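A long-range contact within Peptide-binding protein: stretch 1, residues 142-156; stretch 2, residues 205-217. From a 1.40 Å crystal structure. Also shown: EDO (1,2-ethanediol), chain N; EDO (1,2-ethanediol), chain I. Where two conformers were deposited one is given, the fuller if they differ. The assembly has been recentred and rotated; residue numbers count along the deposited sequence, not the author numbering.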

ATOM      1  N   ARG A 142     -23.282   0.990   3.071  1.00 21.17           N
ATOM      2  CA  ARG A 142     -22.100   1.568   3.700  1.00 20.32           C
ATOM      3  C   ARG A 142     -21.637   0.663   4.822  1.00 21.71           C
ATOM      4  O   ARG A 142     -22.449   0.070   5.533  1.00 21.57           O
ATOM      5  CB  ARG A 142     -22.438   2.946   4.267  1.00 21.28           C
ATOM      6  CG  ARG A 142     -22.778   3.956   3.153  1.00 22.33           C
ATOM      7  CD  ARG A 142     -23.237   5.324   3.659  1.00 23.27           C
ATOM      8  NE  ARG A 142     -23.435   6.196   2.508  1.00 24.15           N
ATOM      9  CZ  ARG A 142     -24.142   7.318   2.516  1.00 24.54           C
ATOM     10  NH1 ARG A 142     -24.766   7.733   3.621  1.00 26.57           N
ATOM     11  NH2 ARG A 142     -24.221   8.029   1.393  1.00 25.71           N
ATOM     12  N   GLY A 143     -20.312   0.554   4.965  1.00 20.22           N
ATOM     13  CA  GLY A 143     -19.778  -0.366   5.948  1.00 20.27           C
ATOM     14  C   GLY A 143     -18.414   0.009   6.477  1.00 19.12           C
ATOM     15  O   GLY A 143     -17.891   1.102   6.215  1.00 19.96           O
ATOM     16  N   ILE A 144     -17.832  -0.909   7.249  1.00 18.31           N
ATOM     17  CA  ILE A 144     -16.543  -0.674   7.891  1.00 18.38           C
ATOM     18  C   ILE A 144     -15.824  -2.006   8.051  1.00 18.79           C
ATOM     19  O   ILE A 144     -16.451  -3.053   8.244  1.00 19.64           O
ATOM     20  CB  ILE A 144     -16.755   0.090   9.228  1.00 18.69           C
ATOM     21  CG1 ILE A 144     -15.454   0.753   9.708  1.00 19.14           C
ATOM     22  CG2 ILE A 144     -17.345  -0.804  10.325  1.00 20.17           C
ATOM     23  CD1 ILE A 144     -15.691   1.800  10.778  1.00 20.81           C
ATOM     24  N   VAL A 145     -14.488  -1.960   7.987  1.00 19.53           N
ATOM     25  CA  VAL A 145     -13.665  -3.134   8.279  1.00 18.53           C
ATOM     26  C   VAL A 145     -13.590  -3.330   9.789  1.00 19.45           C
ATOM     27  O   VAL A 145     -13.264  -2.385  10.525  1.00 20.18           O
ATOM     28  CB  VAL A 145     -12.255  -2.971   7.663  1.00 18.28           C
ATOM     29  CG1 VAL A 145     -11.347  -4.162   8.042  1.00 18.72           C
ATOM     30  CG2 VAL A 145     -12.364  -2.842   6.133  1.00 18.90           C
ATOM     31  N   VAL A 146     -13.919  -4.547  10.253  1.00 18.68           N
ATOM     32  CA  VAL A 146     -13.837  -4.879  11.673  1.00 20.57           C
ATOM     33  C   VAL A 146     -12.636  -5.754  12.026  1.00 20.80           C
ATOM     34  O   VAL A 146     -12.237  -5.778  13.192  1.00 23.79           O
ATOM     35  CB  VAL A 146     -15.153  -5.457  12.251  1.00 21.38           C
ATOM     36  CG1 VAL A 146     -16.296  -4.440  12.103  1.00 21.61           C
ATOM     37  CG2 VAL A 146     -15.528  -6.825  11.637  1.00 22.93           C
ATOM     38  N   ASN A 147     -12.073  -6.492  11.084  1.00 19.05           N
ATOM     39  CA  ASN A 147     -10.814  -7.199  11.309  1.00 19.88           C
ATOM     40  C   ASN A 147      -9.863  -6.888  10.162  1.00 17.73           C
ATOM     41  O   ASN A 147     -10.294  -6.794   9.011  1.00 18.09           O
ATOM     42  CB  ASN A 147     -11.024  -8.715  11.379  1.00 22.20           C
ATOM     43  CG  ASN A 147     -11.705  -9.157  12.658  1.00 25.01           C
ATOM     44  OD1 ASN A 147     -11.272  -8.793  13.761  1.00 28.05           O
ATOM     45  ND2 ASN A 147     -12.747  -9.969  12.531  1.00 28.36           N
ATOM     46  N   ASN A 148      -8.576  -6.686  10.465  1.00 17.61           N
ATOM     47  CA  ASN A 148      -7.621  -6.397   9.391  1.00 17.17           C
ATOM     48  C   ASN A 148      -7.798  -7.456   8.314  1.00 18.54           C
ATOM     49  O   ASN A 148      -7.912  -8.649   8.608  1.00 19.49           O
ATOM     50  CB  ASN A 148      -6.192  -6.454   9.927  1.00 16.61           C
ATOM     51  CG  ASN A 148      -5.972  -5.490  11.080  1.00 18.44           C
ATOM     52  OD1 ASN A 148      -6.331  -4.317  11.035  1.00 19.00           O
ATOM     53  ND2 ASN A 148      -5.352  -6.001  12.158  1.00 20.45           N
ATOM     54  N   ALA A 149      -7.841  -7.029   7.049  1.00 18.96           N
ATOM     55  CA  ALA A 149      -8.255  -7.935   5.990  1.00 18.66           C
ATOM     56  C   ALA A 149      -7.277  -7.940   4.816  1.00 17.72           C
ATOM     57  O   ALA A 149      -6.823  -6.875   4.368  1.00 18.39           O
ATOM     58  CB  ALA A 149      -9.660  -7.534   5.509  1.00 18.95           C
ATOM     59  N   GLN A 150      -6.987  -9.136   4.303  1.00 17.54           N
ATOM     60  CA  GLN A 150      -6.280  -9.270   3.033  1.00 18.20           C
ATOM     61  C   GLN A 150      -7.297  -9.285   1.902  1.00 19.15           C
ATOM     62  O   GLN A 150      -8.096 -10.225   1.796  1.00 20.68           O
ATOM     63  CB  GLN A 150      -5.434 -10.548   3.018  1.00 20.27           C
ATOM     64  CG  GLN A 150      -4.280 -10.420   4.052  1.00 22.91           C
ATOM     65  CD  GLN A 150      -3.314 -11.519   3.989  1.00 26.49           C
ATOM     66  OE1 GLN A 150      -2.480 -11.577   3.095  1.00 28.22           O
ATOM     67  NE2 GLN A 150      -3.426 -12.449   4.935  1.00 29.32           N
ATOM     68  N   VAL A 151      -7.291  -8.222   1.086  1.00 18.40           N
ATOM     69  CA  VAL A 151      -8.250  -8.100  -0.007  1.00 18.47           C
ATOM     70  C   VAL A 151      -7.747  -8.962  -1.149  1.00 17.52           C
ATOM     71  O   VAL A 151      -6.558  -8.898  -1.539  1.00 17.89           O
ATOM     72  CB  VAL A 151      -8.387  -6.634  -0.447  1.00 18.52           C
ATOM     73  CG1 VAL A 151      -9.428  -6.540  -1.625  1.00 19.60           C
ATOM     74  CG2 VAL A 151      -8.824  -5.770   0.740  1.00 18.38           C
ATOM     75  N   ARG A 152      -8.657  -9.756  -1.701  1.00 18.78           N
ATOM     76  CA  ARG A 152      -8.345 -10.779  -2.693  1.00 19.06           C
ATOM     77  C   ARG A 152      -9.077 -10.475  -4.008  1.00 19.40           C
ATOM     78  O   ARG A 152     -10.221 -10.003  -3.997  1.00 20.29           O
ATOM     79  CB  ARG A 152      -8.847 -12.171  -2.184  1.00 19.33           C
ATOM     80  CG  ARG A 152      -8.395 -12.542  -0.725  1.00 19.61           C
ATOM     81  CD  ARG A 152      -6.876 -12.801  -0.630  1.00 20.49           C
ATOM     82  NE  ARG A 152      -6.552 -14.077  -1.270  1.00 19.64           N
ATOM     83  CZ  ARG A 152      -5.331 -14.477  -1.603  1.00 19.52           C
ATOM     84  NH1 ARG A 152      -4.303 -13.652  -1.361  1.00 19.77           N
ATOM     85  NH2 ARG A 152      -5.149 -15.675  -2.171  1.00 20.89           N
ATOM     86  N   SER A 153      -8.447 -10.792  -5.141  1.00 18.93           N
ATOM     87  CA  SER A 153      -9.119 -10.485  -6.401  1.00 20.13           C
ATOM     88  C   SER A 153     -10.264 -11.440  -6.703  1.00 20.64           C
ATOM     89  O   SER A 153     -11.131 -11.102  -7.521  1.00 20.85           O
ATOM     90  CB  SER A 153      -8.114 -10.488  -7.533  1.00 21.09           C
ATOM     91  OG  SER A 153      -7.624 -11.785  -7.797  1.00 21.61           O
ATOM     92  N   LEU A 154     -10.267 -12.636  -6.125  1.00 21.17           N
ATOM     93  CA  LEU A 154     -11.308 -13.647  -6.211  1.00 22.21           C
ATOM     94  C   LEU A 154     -11.575 -14.116  -4.792  1.00 21.99           C
ATOM     95  O   LEU A 154     -10.680 -14.036  -3.943  1.00 21.60           O
ATOM     96  CB  LEU A 154     -10.808 -14.858  -7.011  1.00 24.35           C
ATOM     97  CG  LEU A 154     -10.543 -14.610  -8.496  1.00 25.47           C
ATOM     98  CD1 LEU A 154      -9.899 -15.851  -9.110  1.00 26.93           C
ATOM     99  CD2 LEU A 154     -11.866 -14.256  -9.214  1.00 24.45           C
ATOM    100  N   PRO A 155     -12.767 -14.620  -4.507  1.00 21.92           N
ATOM    101  CA  PRO A 155     -13.085 -15.017  -3.107  1.00 21.51           C
ATOM    102  C   PRO A 155     -12.481 -16.365  -2.751  1.00 22.11           C
ATOM    103  O   PRO A 155     -13.151 -17.410  -2.727  1.00 24.11           O
ATOM    104  CB  PRO A 155     -14.616 -15.053  -3.102  1.00 21.87           C
ATOM    105  CG  PRO A 155     -14.986 -15.374  -4.547  1.00 23.37           C
ATOM    106  CD  PRO A 155     -13.967 -14.596  -5.366  1.00 22.99           C
ATOM    107  N   THR A 156     -11.176 -16.332  -2.465  1.00 21.36           N
ATOM    108  CA  THR A 156     -10.447 -17.542  -2.108  1.00 21.58           C
ATOM    109  C   THR A 156      -9.187 -17.141  -1.367  1.00 21.50           C
ATOM    110  O   THR A 156      -8.588 -16.095  -1.659  1.00 22.08           O
ATOM    111  CB  THR A 156     -10.057 -18.385  -3.345  1.00 23.00           C
ATOM    112  OG1 THR A 156      -9.375 -19.596  -2.950  1.00 23.88           O
ATOM    113  CG2 THR A 156      -9.163 -17.596  -4.292  1.00 22.46           C
ATOM    114  N   GLY A 205      -9.419   3.079  -2.099  1.00 19.21           N
ATOM    115  CA  GLY A 205      -8.848   2.958  -3.433  1.00 18.66           C
ATOM    116  C   GLY A 205      -8.598   1.530  -3.877  1.00 18.39           C
ATOM    117  O   GLY A 205      -7.855   1.295  -4.850  1.00 19.10           O
ATOM    118  N   THR A 206      -9.210   0.551  -3.203  1.00 19.59           N
ATOM    119  CA  THR A 206      -9.101  -0.870  -3.541  1.00 19.82           C
ATOM    120  C   THR A 206     -10.484  -1.499  -3.695  1.00 19.50           C
ATOM    121  O   THR A 206     -11.424  -1.151  -2.962  1.00 20.01           O
ATOM    122  CB  THR A 206      -8.294  -1.631  -2.434  1.00 21.94           C
ATOM    123  OG1 THR A 206      -6.898  -1.367  -2.583  1.00 21.39           O
ATOM    124  CG2 THR A 206      -8.513  -3.134  -2.513  1.00 24.68           C
ATOM    125  N   LEU A 207     -10.592  -2.434  -4.649  1.00 19.56           N
ATOM    126  CA  LEU A 207     -11.782  -3.242  -4.874  1.00 18.80           C
ATOM    127  C   LEU A 207     -11.393  -4.704  -4.712  1.00 18.87           C
ATOM    128  O   LEU A 207     -10.403  -5.147  -5.298  1.00 20.63           O
ATOM    129  CB  LEU A 207     -12.278  -3.052  -6.309  1.00 19.85           C
ATOM    130  CG  LEU A 207     -13.358  -4.012  -6.835  1.00 20.85           C
ATOM    131  CD1 LEU A 207     -14.740  -3.680  -6.163  1.00 21.68           C
ATOM    132  CD2 LEU A 207     -13.463  -3.891  -8.373  1.00 22.72           C
ATOM    133  N   GLY A 208     -12.165  -5.467  -3.950  1.00 19.50           N
ATOM    134  CA  GLY A 208     -11.913  -6.896  -3.929  1.00 19.63           C
ATOM    135  C   GLY A 208     -12.639  -7.595  -2.796  1.00 18.44           C
ATOM    136  O   GLY A 208     -13.481  -7.015  -2.133  1.00 19.47           O
ATOM    137  N   TRP A 209     -12.335  -8.881  -2.639  1.00 19.24           N
ATOM    138  CA  TRP A 209     -13.085  -9.758  -1.755  1.00 19.24           C
ATOM    139  C   TRP A 209     -12.365  -9.937  -0.421  1.00 19.28           C
ATOM    140  O   TRP A 209     -11.127 -10.063  -0.365  1.00 20.31           O
ATOM    141  CB  TRP A 209     -13.220 -11.142  -2.400  1.00 19.39           C
ATOM    142  CG  TRP A 209     -13.994 -11.138  -3.721  1.00 19.94           C
ATOM    143  CD1 TRP A 209     -13.497 -10.848  -4.961  1.00 20.69           C
ATOM    144  CD2 TRP A 209     -15.383 -11.437  -3.902  1.00 21.44           C
ATOM    145  NE1 TRP A 209     -14.506 -10.926  -5.907  1.00 21.46           N
ATOM    146  CE2 TRP A 209     -15.663 -11.313  -5.286  1.00 21.13           C
ATOM    147  CE3 TRP A 209     -16.409 -11.809  -3.034  1.00 22.92           C
ATOM    148  CZ2 TRP A 209     -16.936 -11.547  -5.825  1.00 22.79           C
ATOM    149  CZ3 TRP A 209     -17.679 -12.024  -3.563  1.00 23.02           C
ATOM    150  CH2 TRP A 209     -17.924 -11.916  -4.949  1.00 23.58           C
ATOM    151  N   VAL A 210     -13.147  -9.996   0.654  1.00 18.96           N
ATOM    152  CA  VAL A 210     -12.623 -10.212   2.009  1.00 19.09           C
ATOM    153  C   VAL A 210     -13.561 -11.175   2.713  1.00 19.30           C
ATOM    154  O   VAL A 210     -14.722 -11.320   2.321  1.00 20.70           O
ATOM    155  CB  VAL A 210     -12.561  -8.902   2.820  1.00 20.13           C
ATOM    156  CG1 VAL A 210     -11.544  -7.904   2.214  1.00 19.31           C
ATOM    157  CG2 VAL A 210     -13.988  -8.308   2.959  1.00 20.22           C
ATOM    158  N   PRO A 211     -13.104 -11.828   3.772  1.00 19.45           N
ATOM    159  CA  PRO A 211     -14.016 -12.669   4.556  1.00 21.70           C
ATOM    160  C   PRO A 211     -15.177 -11.840   5.078  1.00 22.76           C
ATOM    161  O   PRO A 211     -15.000 -10.715   5.550  1.00 22.14           O
ATOM    162  CB  PRO A 211     -13.138 -13.155   5.716  1.00 21.48           C
ATOM    163  CG  PRO A 211     -11.730 -13.072   5.141  1.00 20.99           C
ATOM    164  CD  PRO A 211     -11.736 -11.827   4.322  1.00 19.69           C
ATOM    165  N   THR A 212     -16.381 -12.410   4.982  1.00 21.92           N
ATOM    166  CA  THR A 212     -17.549 -11.695   5.481  1.00 22.86           C
ATOM    167  C   THR A 212     -17.399 -11.330   6.958  1.00 22.16           C
ATOM    168  O   THR A 212     -17.845 -10.255   7.384  1.00 23.25           O
ATOM    169  CB  THR A 212     -18.797 -12.518   5.212  1.00 23.60           C
ATOM    170  OG1 THR A 212     -18.912 -12.686   3.790  1.00 23.70           O
ATOM    171  CG2 THR A 212     -20.078 -11.853   5.799  1.00 24.08           C
ATOM    172  N   SER A 213     -16.740 -12.179   7.742  1.00 22.10           N
ATOM    173  CA  SER A 213     -16.557 -11.879   9.157  1.00 22.37           C
ATOM    174  C   SER A 213     -15.665 -10.667   9.400  1.00 22.09           C
ATOM    175  O   SER A 213     -15.590 -10.185  10.535  1.00 24.77           O
ATOM    176  CB  SER A 213     -15.975 -13.105   9.866  1.00 25.63           C
ATOM    177  OG  SER A 213     -14.733 -13.472   9.286  1.00 27.07           O
ATOM    178  N   SER A 214     -14.954 -10.176   8.390  1.00 20.02           N
ATOM    179  CA  SER A 214     -14.044  -9.053   8.584  0.51 20.60           C
ATOM    180  C   SER A 214     -14.708  -7.704   8.342  1.00 20.02           C
ATOM    181  O   SER A 214     -14.067  -6.666   8.545  1.00 20.04           O
ATOM    182  CB  SER A 214     -12.821  -9.194   7.673  0.51 21.38           C
ATOM    183  OG  SER A 214     -13.090  -8.720   6.361  0.51 22.43           O
ATOM    184  N   ILE A 215     -15.981  -7.691   7.934  1.00 19.70           N
ATOM    185  CA  ILE A 215     -16.670  -6.453   7.620  1.00 20.68           C
ATOM    186  C   ILE A 215     -18.050  -6.418   8.273  1.00 21.10           C
ATOM    187  O   ILE A 215     -18.583  -7.445   8.708  1.00 22.41           O
ATOM    188  CB  ILE A 215     -16.764  -6.222   6.081  1.00 20.33           C
ATOM    189  CG1 ILE A 215     -17.363  -7.418   5.292  1.00 23.03           C
ATOM    190  CG2 ILE A 215     -15.340  -6.017   5.521  1.00 19.38           C
ATOM    191  CD1 ILE A 215     -18.853  -7.553   5.373  1.00 24.80           C
ATOM    192  N   ALA A 216     -18.604  -5.209   8.364  1.00 20.52           N
ATOM    193  CA  ALA A 216     -19.950  -5.024   8.904  1.00 20.96           C
ATOM    194  C   ALA A 216     -20.546  -3.788   8.252  1.00 20.85           C
ATOM    195  O   ALA A 216     -19.817  -2.888   7.848  1.00 22.33           O
ATOM    196  CB  ALA A 216     -19.870  -4.823  10.426  1.00 22.27           C
ATOM    197  N   ASN A 217     -21.876  -3.744   8.116  1.00 21.43           N
ATOM    198  CA  ASN A 217     -22.444  -2.502   7.612  1.00 21.69           C
ATOM    199  C   ASN A 217     -22.599  -1.493   8.739  1.00 21.64           C
ATOM    200  O   ASN A 217     -22.473  -1.821   9.925  1.00 24.14           O
ATOM    201  CB  ASN A 217     -23.751  -2.679   6.815  1.00 24.70           C
ATOM    202  CG  ASN A 217     -24.910  -3.098   7.657  1.00 27.55           C
ATOM    203  OD1 ASN A 217     -24.798  -3.975   8.517  1.00 29.22           O
ATOM    204  ND2 ASN A 217     -26.077  -2.490   7.387  1.00 31.04           N
TER
HETATM  205  C1  EDO N 512      -3.633  -9.658  11.640  1.00 31.27           C
HETATM  206  O1  EDO N 512      -4.832  -9.015  12.069  1.00 21.94           O
HETATM  207  C2  EDO N 512      -2.707  -8.586  11.069  1.00 34.32           C
HETATM  208  O2  EDO N 512      -2.113  -7.821  12.105  1.00 32.92           O
HETATM  209  C1  EDO I 507     -10.038  -6.604  -9.902  1.00 46.63           C
HETATM  210  O1  EDO I 507      -9.666  -7.974  -9.681  1.00 37.91           O
HETATM  211  C2  EDO I 507     -10.003  -5.897  -8.556  1.00 34.23           C
HETATM  212  O2  EDO I 507     -10.490  -6.812  -7.580  1.00 28.15           O
HETATM  213  O   HOH W   1     -12.640 -11.964  10.137  1.00 30.18           O

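The two stretches meet as two short antiparallel ladders joined by loops. In the first, strand 142-145 lies against strand 215-217, and Ile 144 and Ala 216 form the hydrogen-bonded pair: Ile 144 N donates to Ala 216 O (2.9 Å) and Ala 216 N to Ile 144 O (3.0 Å). The ladder ends where the 3-10 segment 212-214 delivers one carbonyl to two successive amides, Val 146 N to Ser 214 O at 2.7 Å and Asn 147 N to the same Ser 214 O at 3.2 Å. Beyond the loop the register has shifted by one, and the second ladder is a single bridge, closed by Arg 152 N to Trp 209 O and Trp 209 N to Arg 152 O, both 2.8 Å.

Two glycines let the backbones come this close. Gly 143 CA sits 3.8 Å from Asn 217 CA, and a beta carbon there would clash with Ala 216 O. At Gly 208 a beta carbon would strike Val 151 CG1 and Arg 152 O; the backbone angles alone already call for glycine. Val 151 uses the space left open, its CG1 packing 3.4 Å from Gly 208 CA and 3.6 Å from Thr 206 CG2.

Trp 209 gives up more surface to the other stretch than any other residue. Its m rotamer lays the indole under Pro 155, whose CD stands 3.6 Å from the centroid of the five-membered ring and almost on the ring normal, a CH-pi contact that suits proline, whose CD is bonded to the ring nitrogen and so carries slightly polarised hydrogens. The carbonyls of Arg 152 and Ser 153 lie at the ring edge, with Ser 153 O 3.5 Å from Trp 209 CD1, while Trp 209 NE1 is satisfied elsewhere in the structure. Arg 152 turns its end away from the contact, and its NE bonds Thr 156 O at 2.9 Å, bracing the loop that carries Pro 155.

Around the second bridge, Val 210 CG1 lies 3.8 Å from both Ala 149 CB and Val 151 CG2. Ala 149, pointing toward the other stretch, brings its CB 3.7 Å from Ser 214 OG; in the conformer given, OG donates to Pro 211 O (2.9 Å), which satisfies a hydroxyl in a buried residue. Beside the first ladder, Val 146 CG1 lies 4.0 Å from Ala 216 CB. At the exposed margin, water 1 bridges Asn 147 ND2 (3.1 Å) and Ser 213 OG (2.7 Å), a polar finish to a contact burying 825 Å².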